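Local coordinates for protein WZI (Escherichia coli, PDB 2YNK) that probably binds capsular polysaccharide as an outer-membrane lectin, a beta-barrel that takes part in assembly of the group 1 capsule, at residues Ile121-Ser125 with Met202-Asn206; Trp189-Tyr195 with Arg217-Pro222. All coordinates share one frame. Numbering follows the deposited sequence.

Interaction 1 of 2, residues Ile121-Ser125 with Met202-Asn206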
ATOM      1  N   ILE A 121       4.334  -8.030  15.039  1.00 53.06           N
ATOM      2  CA  ILE A 121       5.112  -8.784  14.064  1.00 52.54           C
ATOM      3  C   ILE A 121       6.471  -9.110  14.691  1.00 52.22           C
ATOM      4  O   ILE A 121       7.083  -8.246  15.295  1.00 55.10           O
ATOM      5  CB  ILE A 121       5.280  -7.981  12.746  1.00 49.74           C
ATOM      6  CG1 ILE A 121       3.917  -7.526  12.213  1.00 50.24           C
ATOM      7  CG2 ILE A 121       5.989  -8.806  11.687  1.00 48.06           C
ATOM      8  CD1 ILE A 121       3.937  -7.047  10.773  1.00 47.87           C
ATOM      9  N   SER A 122       6.933 -10.350  14.563  1.00 53.62           N
ATOM     10  CA  SER A 122       8.221 -10.751  15.147  1.00 56.15           C
ATOM     11  C   SER A 122       9.380 -10.028  14.511  1.00 56.46           C
ATOM     12  O   SER A 122       9.273  -9.515  13.392  1.00 58.99           O
ATOM     13  CB  SER A 122       8.468 -12.253  14.984  1.00 58.66           C
ATOM     14  OG  SER A 122       7.684 -12.983  15.902  1.00 65.25           O
ATOM     15  N   ASN A 123      10.501 -10.011  15.223  1.00 55.71           N
ATOM     16  CA  ASN A 123      11.711  -9.429  14.700  1.00 56.55           C
ATOM     17  C   ASN A 123      12.927  -9.964  15.423  1.00 58.78           C
ATOM     18  O   ASN A 123      12.800 -10.716  16.392  1.00 67.50           O
ATOM     19  CB  ASN A 123      11.642  -7.904  14.827  1.00 58.40           C
ATOM     20  CG  ASN A 123      12.220  -7.182  13.622  1.00 56.18           C
ATOM     21  OD1 ASN A 123      12.198  -7.686  12.501  1.00 51.49           O
ATOM     22  ND2 ASN A 123      12.736  -5.986  13.858  1.00 60.38           N
ATOM     23  N   GLY A 124      14.108  -9.607  14.932  1.00 57.44           N
ATOM     24  CA  GLY A 124      15.354  -9.952  15.602  1.00 55.78           C
ATOM     25  C   GLY A 124      15.540  -9.135  16.867  1.00 55.05           C
ATOM     26  O   GLY A 124      16.131  -9.595  17.832  1.00 57.40           O
ATOM     27  N   SER A 125      14.988  -7.932  16.872  1.00 53.78           N
ATOM     28  CA  SER A 125      15.351  -6.921  17.847  1.00 52.71           C
ATOM     29  C   SER A 125      14.259  -5.896  17.874  1.00 54.57           C
ATOM     30  O   SER A 125      13.591  -5.681  16.860  1.00 63.60           O
ATOM     31  CB  SER A 125      16.641  -6.243  17.402  1.00 49.83           C
ATOM     32  OG  SER A 125      16.904  -5.110  18.187  1.00 48.48           O
HETATM   33  N   MSE A 202      13.849 -12.006   1.996  1.00 50.01           N
HETATM   34  CA  MSE A 202      12.915 -12.231   3.101  1.00 49.45           C
HETATM   35  C   MSE A 202      13.697 -12.372   4.381  1.00 47.55           C
HETATM   36  O   MSE A 202      14.841 -12.827   4.369  1.00 45.45           O
HETATM   37  CB  MSE A 202      12.093 -13.482   2.831  1.00 51.94           C
HETATM   38  CG  MSE A 202      11.175 -13.287   1.634  1.00 53.85           C
HETATM   39 SE   MSE A 202       9.965 -14.828   1.559  1.00 62.76          SE
HETATM   40  CE  MSE A 202       8.655 -14.086   2.833  1.00 59.92           C
ATOM     41  N   ASN A 203      13.078 -11.971   5.489  1.00 46.60           N
ATOM     42  CA  ASN A 203      13.732 -11.914   6.798  1.00 45.85           C
ATOM     43  C   ASN A 203      13.156 -12.961   7.739  1.00 45.26           C
ATOM     44  O   ASN A 203      11.932 -13.166   7.772  1.00 45.25           O
ATOM     45  CB  ASN A 203      13.548 -10.523   7.401  1.00 45.33           C
ATOM     46  CG  ASN A 203      14.365 -10.306   8.657  1.00 45.39           C
ATOM     47  OD1 ASN A 203      15.420 -10.903   8.842  1.00 47.69           O
ATOM     48  ND2 ASN A 203      13.883  -9.427   9.521  1.00 45.16           N
ATOM     49  N   GLN A 204      14.045 -13.622   8.490  1.00 45.69           N
ATOM     50  CA  GLN A 204      13.683 -14.712   9.418  1.00 45.06           C
ATOM     51  C   GLN A 204      12.742 -15.719   8.760  1.00 44.37           C
ATOM     52  O   GLN A 204      11.831 -16.240   9.396  1.00 45.70           O
ATOM     53  CB  GLN A 204      13.029 -14.158  10.689  1.00 44.77           C
ATOM     54  CG  GLN A 204      13.957 -13.391  11.623  1.00 44.79           C
ATOM     55  CD  GLN A 204      13.263 -13.014  12.923  1.00 45.38           C
ATOM     56  OE1 GLN A 204      12.023 -13.012  13.012  1.00 44.14           O
ATOM     57  NE2 GLN A 204      14.060 -12.701  13.953  1.00 46.58           N
ATOM     58  N   TYR A 205      12.948 -15.987   7.479  1.00 42.94           N
ATOM     59  CA  TYR A 205      12.020 -16.827   6.752  1.00 42.54           C
ATOM     60  C   TYR A 205      12.466 -18.285   6.938  1.00 42.93           C
ATOM     61  O   TYR A 205      13.095 -18.873   6.056  1.00 42.27           O
ATOM     62  CB  TYR A 205      11.932 -16.386   5.284  1.00 40.26           C
ATOM     63  CG  TYR A 205      10.882 -17.120   4.514  1.00 39.52           C
ATOM     64  CD1 TYR A 205       9.534 -16.807   4.657  1.00 39.40           C
ATOM     65  CD2 TYR A 205      11.227 -18.151   3.669  1.00 40.68           C
ATOM     66  CE1 TYR A 205       8.556 -17.493   3.952  1.00 39.31           C
ATOM     67  CE2 TYR A 205      10.267 -18.851   2.962  1.00 41.63           C
ATOM     68  CZ  TYR A 205       8.933 -18.518   3.098  1.00 41.06           C
ATOM     69  OH  TYR A 205       7.997 -19.238   2.383  1.00 42.40           O
ATOM     70  N   ASN A 206      12.131 -18.835   8.110  1.00 44.53           N
ATOM     71  CA  ASN A 206      12.598 -20.172   8.574  1.00 46.28           C
ATOM     72  C   ASN A 206      12.704 -21.276   7.525  1.00 44.72           C
ATOM     73  O   ASN A 206      13.794 -21.704   7.206  1.00 44.84           O
ATOM     74  CB  ASN A 206      11.716 -20.687   9.712  1.00 48.84           C
ATOM     75  CG  ASN A 206      12.184 -22.040  10.245  1.00 53.29           C
ATOM     76  OD1 ASN A 206      13.171 -22.116  10.978  1.00 57.31           O
ATOM     77  ND2 ASN A 206      11.469 -23.115   9.886  1.00 54.44           N
TER
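The side chain of Gln204 lies against the backbone of Asn123 and Gly124, and Gln204 has the largest covered area, 61 Å² of the 139 Å² summed over both sides. Its amide lies over the peptide link: Gln204 NE2 is 3.3 Å from Asn123 C and 3.2 Å from Gly124 N. Both nitrogens of the latter pair are donors, so they are not hydrogen-bonded to each other. In Gln204 chi2 is t, so CA to CD runs out extended after an m chi1, which carries the amide across a CA-to-CA gap of 7.7 Å between Asn123 and Gln204. Gln204 OE1, 4.1 Å from Ser122 CB, finds its hydrogen bond outside the pair, with Gln355 NE2. That same NE2 also bonds weakly to Asn123 OD1, so Gln355 links both segments.

Beside this, Asn203 points toward the other segment and brings its ND2 to 3.8 Å from Asn123 OD1. Asn123 starts away, but its amide swings back, and a hydrogen bond from Asn123 ND2 to Ser125 O (3.1 Å) ties the side chain to the backbone two residues on, within 121-125.

The opposing chain bends sharply. Gln204 has left-handed backbone angles (47/37), and Tyr205 is the centre of an inverse gamma turn, with Asn206 N weakly bonded to Gln204 O at 2.9 Å. The Tyr205 side chain is out of reach of 121-125, and its OH bonds to Gly351 O. The polar, solvent-accessible meeting joins the loop between strands 107-116 and 127-138 to that between strands 193-201 and 212-221, an arrangement characteristic of loops packing together at one end of an outer-membrane beta-barrel.

Interaction 2 of 2, residues Trp189-Tyr195 with Arg217-Pro222; sequences WVGPWQY and RFTFSP. With HEX (hexane), chain S.
The contact is the open end of the antiparallel beta hairpin of barrel strands 193-201 and 212-221. Local axes run at 175°, 4.7 Å apart. Gln194-Thr219 is the hydrogen-bonded pair (Gln194 N to Thr219 O 3.0 Å, Thr219 N to Gln194 O 2.9 Å); Trp193-Phe220 and Tyr195-Phe218 flank it as non-hydrogen-bonded pairs, CA-CA 4.1 and 4.6 Å. Ser221 N to Pro192 O (3.0 Å) extends the pairing; the chain turns a corner at Pro222. A CB on Gly191 (84/-167) would clash with Ser221 O, 3.4 Å from its CA.

Trp193 (p), Tyr195 (p), Phe218 (t) and Phe220 (p) share one face; Gln194 and Thr219 (p) point to the other. Trp193 CE3 meets Phe218 CE1 at 3.5 Å, the rings slid apart, planes at 24°. Hexane C2 sits over the Tyr195 ring, 3.7 Å from CZ, and n-octane touches Trp193. Arg217 forms a salt bridge with Asp274; its NE hydrogen-bonds Thr29 OG1. An aromatic, alkane-bearing face is consistent with the membrane-interface girdle of outer-membrane beta-barrels.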
ATOM      1  N   TRP A 189      -0.216   5.867 -28.220  1.00 65.89           N
ATOM      2  CA  TRP A 189      -1.509   5.395 -27.715  1.00 65.01           C
ATOM      3  C   TRP A 189      -1.429   4.828 -26.319  1.00 64.18           C
ATOM      4  O   TRP A 189      -2.389   4.929 -25.563  1.00 65.51           O
ATOM      5  CB  TRP A 189      -2.120   4.366 -28.662  1.00 64.28           C
ATOM      6  CG  TRP A 189      -1.231   3.182 -28.902  1.00 63.59           C
ATOM      7  CD1 TRP A 189      -0.226   3.059 -29.847  1.00 64.97           C
ATOM      8  CD2 TRP A 189      -1.221   1.919 -28.171  1.00 63.61           C
ATOM      9  NE1 TRP A 189       0.381   1.837 -29.759  1.00 64.49           N
ATOM     10  CE2 TRP A 189      -0.166   1.108 -28.772  1.00 63.66           C
ATOM     11  CE3 TRP A 189      -1.952   1.398 -27.111  1.00 64.11           C
ATOM     12  CZ2 TRP A 189       0.126  -0.169 -28.320  1.00 63.57           C
ATOM     13  CZ3 TRP A 189      -1.650   0.107 -26.662  1.00 63.22           C
ATOM     14  CH2 TRP A 189      -0.635  -0.656 -27.254  1.00 63.09           C
ATOM     15  N   VAL A 190      -0.286   4.247 -25.957  1.00 63.14           N
ATOM     16  CA  VAL A 190      -0.097   3.624 -24.637  1.00 61.79           C
ATOM     17  C   VAL A 190      -0.448   4.568 -23.478  1.00 60.38           C
ATOM     18  O   VAL A 190      -1.056   4.151 -22.494  1.00 58.12           O
ATOM     19  CB  VAL A 190       1.353   3.096 -24.471  1.00 61.45           C
ATOM     20  CG1 VAL A 190       1.634   2.695 -23.028  1.00 58.73           C
ATOM     21  CG2 VAL A 190       1.598   1.922 -25.414  1.00 60.65           C
ATOM     22  N   GLY A 191      -0.080   5.840 -23.605  1.00 59.94           N
ATOM     23  CA  GLY A 191      -0.379   6.833 -22.574  1.00 58.02           C
ATOM     24  C   GLY A 191       0.654   6.825 -21.466  1.00 55.75           C
ATOM     25  O   GLY A 191       1.718   6.230 -21.621  1.00 53.34           O
ATOM     26  N   PRO A 192       0.354   7.498 -20.338  1.00 55.56           N
ATOM     27  CA  PRO A 192       1.284   7.476 -19.216  1.00 54.20           C
ATOM     28  C   PRO A 192       1.443   6.049 -18.738  1.00 52.85           C
ATOM     29  O   PRO A 192       0.450   5.331 -18.594  1.00 51.41           O
ATOM     30  CB  PRO A 192       0.587   8.332 -18.145  1.00 54.39           C
ATOM     31  CG  PRO A 192      -0.434   9.131 -18.884  1.00 55.62           C
ATOM     32  CD  PRO A 192      -0.876   8.234 -20.004  1.00 56.51           C
ATOM     33  N   TRP A 193       2.685   5.639 -18.544  1.00 51.39           N
ATOM     34  CA  TRP A 193       2.983   4.277 -18.198  1.00 50.79           C
ATOM     35  C   TRP A 193       4.074   4.265 -17.172  1.00 50.93           C
ATOM     36  O   TRP A 193       4.812   5.245 -17.037  1.00 50.53           O
ATOM     37  CB  TRP A 193       3.366   3.486 -19.445  1.00 51.62           C
ATOM     38  CG  TRP A 193       4.712   3.832 -20.020  1.00 52.13           C
ATOM     39  CD1 TRP A 193       5.001   4.800 -20.970  1.00 53.87           C
ATOM     40  CD2 TRP A 193       6.000   3.214 -19.705  1.00 53.16           C
ATOM     41  NE1 TRP A 193       6.338   4.829 -21.246  1.00 54.74           N
ATOM     42  CE2 TRP A 193       6.995   3.907 -20.523  1.00 53.64           C
ATOM     43  CE3 TRP A 193       6.419   2.201 -18.848  1.00 53.40           C
ATOM     44  CZ2 TRP A 193       8.335   3.584 -20.479  1.00 53.64           C
ATOM     45  CZ3 TRP A 193       7.781   1.876 -18.815  1.00 52.81           C
ATOM     46  CH2 TRP A 193       8.713   2.554 -19.611  1.00 53.62           C
ATOM     47  N   GLN A 194       4.165   3.165 -16.424  1.00 48.67           N
ATOM     48  CA  GLN A 194       5.151   3.038 -15.364  1.00 48.30           C
ATOM     49  C   GLN A 194       5.524   1.582 -15.104  1.00 50.14           C
ATOM     50  O   GLN A 194       4.681   0.673 -15.199  1.00 48.65           O
ATOM     51  CB  GLN A 194       4.623   3.674 -14.080  1.00 46.44           C
ATOM     52  CG  GLN A 194       5.409   3.368 -12.807  1.00 44.63           C
ATOM     53  CD  GLN A 194       6.816   3.951 -12.799  1.00 44.17           C
ATOM     54  OE1 GLN A 194       7.614   3.713 -13.710  1.00 42.77           O
ATOM     55  NE2 GLN A 194       7.138   4.692 -11.742  1.00 42.81           N
ATOM     56  N   TYR A 195       6.799   1.379 -14.779  1.00 50.64           N
ATOM     57  CA  TYR A 195       7.293   0.091 -14.370  1.00 50.69           C
ATOM     58  C   TYR A 195       7.823   0.190 -12.950  1.00 50.55           C
ATOM     59  O   TYR A 195       8.279   1.244 -12.504  1.00 48.35           O
ATOM     60  CB  TYR A 195       8.383  -0.405 -15.327  1.00 52.18           C
ATOM     61  CG  TYR A 195       9.737   0.232 -15.117  1.00 54.40           C
ATOM     62  CD1 TYR A 195      10.076   1.416 -15.755  1.00 56.33           C
ATOM     63  CD2 TYR A 195      10.684  -0.352 -14.280  1.00 55.47           C
ATOM     64  CE1 TYR A 195      11.314   2.006 -15.566  1.00 57.28           C
ATOM     65  CE2 TYR A 195      11.925   0.232 -14.082  1.00 56.78           C
ATOM     66  CZ  TYR A 195      12.234   1.415 -14.723  1.00 57.89           C
ATOM     67  OH  TYR A 195      13.467   1.996 -14.529  1.00 59.90           O
ATOM     68  N   ARG A 217       6.164  -4.992 -12.148  1.00 49.59           N
ATOM     69  CA  ARG A 217       4.836  -4.447 -12.325  1.00 49.70           C
ATOM     70  C   ARG A 217       4.836  -3.378 -13.411  1.00 50.21           C
ATOM     71  O   ARG A 217       5.768  -2.571 -13.511  1.00 48.19           O
ATOM     72  CB  ARG A 217       4.333  -3.862 -11.016  1.00 49.17           C
ATOM     73  CG  ARG A 217       3.090  -3.007 -11.196  1.00 50.55           C
ATOM     74  CD  ARG A 217       2.469  -2.621  -9.877  1.00 49.77           C
ATOM     75  NE  ARG A 217       1.255  -1.845 -10.091  1.00 50.33           N
ATOM     76  CZ  ARG A 217       0.068  -2.364 -10.392  1.00 51.97           C
ATOM     77  NH1 ARG A 217      -0.084  -3.683 -10.529  1.00 53.06           N
ATOM     78  NH2 ARG A 217      -0.976  -1.557 -10.559  1.00 51.47           N
ATOM     79  N   PHE A 218       3.773  -3.380 -14.203  1.00 50.56           N
ATOM     80  CA  PHE A 218       3.624  -2.469 -15.326  1.00 52.42           C
ATOM     81  C   PHE A 218       2.209  -1.925 -15.329  1.00 52.67           C
ATOM     82  O   PHE A 218       1.254  -2.672 -15.092  1.00 50.39           O
ATOM     83  CB  PHE A 218       3.888  -3.201 -16.638  1.00 54.25           C
ATOM     84  CG  PHE A 218       3.825  -2.318 -17.852  1.00 56.99           C
ATOM     85  CD1 PHE A 218       4.957  -1.654 -18.307  1.00 57.46           C
ATOM     86  CD2 PHE A 218       2.632  -2.161 -18.557  1.00 58.36           C
ATOM     87  CE1 PHE A 218       4.900  -0.848 -19.432  1.00 56.97           C
ATOM     88  CE2 PHE A 218       2.572  -1.357 -19.682  1.00 57.37           C
ATOM     89  CZ  PHE A 218       3.706  -0.697 -20.115  1.00 57.65           C
ATOM     90  N   THR A 219       2.081  -0.624 -15.590  1.00 52.96           N
ATOM     91  CA  THR A 219       0.772   0.008 -15.741  1.00 53.27           C
ATOM     92  C   THR A 219       0.768   1.006 -16.892  1.00 55.16           C
ATOM     93  O   THR A 219       1.801   1.591 -17.231  1.00 53.27           O
ATOM     94  CB  THR A 219       0.377   0.765 -14.477  1.00 51.93           C
ATOM     95  OG1 THR A 219       1.468   1.595 -14.089  1.00 53.75           O
ATOM     96  CG2 THR A 219       0.065  -0.194 -13.349  1.00 52.48           C
ATOM     97  N   PHE A 220      -0.404   1.198 -17.487  1.00 56.23           N
ATOM     98  CA  PHE A 220      -0.573   2.216 -18.513  1.00 56.84           C
ATOM     99  C   PHE A 220      -2.016   2.657 -18.627  1.00 58.04           C
ATOM    100  O   PHE A 220      -2.946   1.881 -18.352  1.00 57.08           O
ATOM    101  CB  PHE A 220      -0.049   1.742 -19.874  1.00 57.83           C
ATOM    102  CG  PHE A 220      -0.910   0.706 -20.545  1.00 57.65           C
ATOM    103  CD1 PHE A 220      -1.044  -0.560 -20.004  1.00 57.72           C
ATOM    104  CD2 PHE A 220      -1.567   0.995 -21.728  1.00 59.41           C
ATOM    105  CE1 PHE A 220      -1.823  -1.517 -20.623  1.00 58.63           C
ATOM    106  CE2 PHE A 220      -2.348   0.045 -22.357  1.00 60.75           C
ATOM    107  CZ  PHE A 220      -2.477  -1.216 -21.803  1.00 60.50           C
ATOM    108  N   SER A 221      -2.176   3.913 -19.044  1.00 59.16           N
ATOM    109  CA  SER A 221      -3.478   4.543 -19.196  1.00 61.13           C
ATOM    110  C   SER A 221      -3.690   5.023 -20.657  1.00 63.45           C
ATOM    111  O   SER A 221      -3.319   6.149 -21.018  1.00 64.47           O
ATOM    112  CB  SER A 221      -3.593   5.694 -18.195  1.00 60.66           C
ATOM    113  OG  SER A 221      -4.948   5.967 -17.894  1.00 62.64           O
ATOM    114  N   PRO A 222      -4.281   4.167 -21.506  1.00 62.73           N
ATOM    115  CA  PRO A 222      -4.488   4.554 -22.902  1.00 65.03           C
ATOM    116  C   PRO A 222      -5.451   5.737 -23.071  1.00 66.62           C
ATOM    117  O   PRO A 222      -5.302   6.514 -24.014  1.00 66.82           O
ATOM    118  CB  PRO A 222      -5.069   3.295 -23.563  1.00 64.47           C
ATOM    119  CG  PRO A 222      -5.201   2.264 -22.505  1.00 63.68           C
ATOM    120  CD  PRO A 222      -4.894   2.871 -21.176  1.00 62.94           C
TER
HETATM  121  C1  HEX S1018      13.444  -1.628 -17.385  1.00 67.72           C
HETATM  122  C2  HEX S1018      14.011  -0.228 -17.561  1.00 71.52           C
HETATM  123  C3  HEX S1018      13.211   0.615 -18.563  1.00 70.10           C
HETATM  124  C4  HEX S1018      14.090   1.721 -19.147  1.00 71.51           C
HETATM  125  C5  HEX S1018      13.399   2.545 -20.234  1.00 70.86           C
HETATM  126  C6  HEX S1018      14.403   3.448 -20.929  1.00 67.89           C

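How the interactions relate
The segments of the two contacts alternate along the chain: 121-125, 189-195, 202-206, then 217-222. Strand 193-201 leaves interaction 2 and runs into the loop holding 202-206; strand 212-221 then returns to interaction 2, so one hairpin supplies both segments of interaction 2 and one segment of interaction 1. Their centres are 35 Å apart, on opposite sides of the chain's centre, and their nearest atoms stay about 17 Å apart, without touching. Interaction 1 brings together loops from hairpins that are not neighbours in strand order. The hairpin 193-201/212-221 thus spans from its open end, in the aromatic face with bound alkane, to its loop end, where it meets the loop after strand 107-116.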